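Local atomic coordinates of luciferase-like enzymeAMP-CoA-ligase (Zophobas atratus, PDB entry 4W8O), a protein that probably activates carboxylic acids with ATP as acyl adenylates and joins them to coenzyme A, being a luciferase-like AMP-CoA ligase from a nonluminescent mealworm. Residues His111-Val116 with Leu191-Ile195. Residues are numbered along the deposited sequence.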
# COMPACT_ATOMS: atom_id res chain seq x y z
N HIS A 111 -4.23 18.75 -10.50
CA HIS A 111 -4.61 19.03 -9.13
C HIS A 111 -3.66 18.35 -8.13
O HIS A 111 -3.23 18.98 -7.16
CB HIS A 111 -6.05 18.60 -8.86
CG HIS A 111 -6.44 18.72 -7.42
ND1 HIS A 111 -6.49 19.93 -6.77
CD2 HIS A 111 -6.79 17.78 -6.51
CE1 HIS A 111 -6.86 19.73 -5.51
NE2 HIS A 111 -7.05 18.44 -5.33
N LEU A 112 -3.34 17.08 -8.37
CA LEU A 112 -2.48 16.33 -7.46
C LEU A 112 -1.09 16.96 -7.38
O LEU A 112 -0.55 17.11 -6.30
CB LEU A 112 -2.38 14.86 -7.89
CG LEU A 112 -3.70 14.08 -7.90
CD1 LEU A 112 -3.46 12.58 -8.05
CD2 LEU A 112 -4.54 14.37 -6.66
N LEU A 113 -0.54 17.34 -8.53
CA LEU A 113 0.75 18.02 -8.56
C LEU A 113 0.71 19.35 -7.80
O LEU A 113 1.67 19.71 -7.11
CB LEU A 113 1.22 18.25 -10.00
CG LEU A 113 1.68 17.01 -10.78
CD1 LEU A 113 1.90 17.34 -12.26
CD2 LEU A 113 2.94 16.43 -10.17
N SER A 114 -0.41 20.06 -7.91
CA SER A 114 -0.56 21.35 -7.24
C SER A 114 -0.61 21.17 -5.73
O SER A 114 -0.21 22.06 -4.99
CB SER A 114 -1.80 22.09 -7.76
OG SER A 114 -3.00 21.57 -7.18
N LEU A 115 -1.10 20.02 -5.27
CA LEU A 115 -1.10 19.71 -3.84
C LEU A 115 0.32 19.51 -3.28
O LEU A 115 0.64 20.04 -2.22
CB LEU A 115 -1.91 18.45 -3.54
CG LEU A 115 -3.42 18.52 -3.74
CD1 LEU A 115 -4.01 17.12 -3.66
CD2 LEU A 115 -4.08 19.44 -2.73
N VAL A 116 1.16 18.75 -3.99
CA VAL A 116 2.45 18.32 -3.46
C VAL A 116 3.69 18.99 -4.08
O VAL A 116 4.79 18.84 -3.55
CB VAL A 116 2.59 16.77 -3.52
CG1 VAL A 116 1.41 16.11 -2.82
CG2 VAL A 116 2.75 16.25 -4.95
N LEU A 191 -12.42 17.99 -3.42
CA LEU A 191 -11.30 17.45 -4.19
C LEU A 191 -10.30 16.74 -3.29
O LEU A 191 -10.27 16.99 -2.09
CB LEU A 191 -10.59 18.57 -4.95
CG LEU A 191 -11.47 19.39 -5.89
CD1 LEU A 191 -10.69 20.60 -6.36
CD2 LEU A 191 -11.97 18.57 -7.07
N PRO A 192 -9.45 15.87 -3.87
CA PRO A 192 -8.44 15.20 -3.07
C PRO A 192 -7.52 16.13 -2.27
O PRO A 192 -7.31 17.28 -2.64
CB PRO A 192 -7.64 14.41 -4.10
CG PRO A 192 -8.63 14.14 -5.19
CD PRO A 192 -9.47 15.36 -5.26
N LYS A 193 -7.01 15.59 -1.17
CA LYS A 193 -6.00 16.25 -0.35
C LYS A 193 -4.88 15.26 -0.12
O LYS A 193 -5.07 14.05 -0.29
CB LYS A 193 -6.60 16.69 0.98
CG LYS A 193 -7.77 17.65 0.81
CD LYS A 193 -9.01 17.15 1.53
CE LYS A 193 -10.28 17.77 0.98
NZ LYS A 193 -10.14 19.24 0.88
N ALA A 194 -3.70 15.77 0.23
CA ALA A 194 -2.53 14.94 0.38
C ALA A 194 -2.44 14.42 1.81
O ALA A 194 -2.08 15.14 2.73
CB ALA A 194 -1.27 15.70 -0.00
N ILE A 195 -2.79 13.15 1.96
CA ILE A 195 -2.65 12.42 3.21
C ILE A 195 -1.17 12.22 3.54
O ILE A 195 -0.41 11.68 2.73
CB ILE A 195 -3.30 11.03 3.09
CG1 ILE A 195 -4.81 11.15 2.91
CG2 ILE A 195 -2.96 10.17 4.31
CD1 ILE A 195 -5.44 9.92 2.28
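Start at His111, on the last turns of helix 106-116. With chi1 at 173° the imidazole reaches across to the 191-195 segment, where NE2 donates a hydrogen bond to the backbone O of Pro192, 2.9 Å away at a near-straight 161°. That oxygen lies at the ring edge, close to its plane, while CD1 of Leu191 covers one face. The CA-to-CB bond of Leu112 runs sideways to the 191-195 segment, yet its CD2 still comes to 4.0 Å from Pro192 CB. Leu113 turns its back on this contact and packs against helix 128-138. Ser114 also stays out of it, its OG bonded at 2.6 Å to the carbonyl O of His111 one turn back. The CA-to-CB bond of Leu115 points toward the partner: its CD1 approaches Pro192 O to 3.5 Å and then Lys193 CA to 4.0 Å. Val116 ends the walk, with CG1 3.9 Å from Ala194 CB where strand 194-198 begins. Phe184 of the adjacent strand 179-184 touches Leu112, Leu115 and Val116, so the helix packs on the far end of the loop joining these two antiparallel strands, whose Ser/Thr/Gly-rich sequence is consistent with the phosphate-binding loop of the ANL superfamily. Chemically, one directional bond spends a proline carbonyl on a histidine and the rest is van der Waals packing, by imidazole and aliphatic groups; because NE2 is the donor, His111 must carry a proton there.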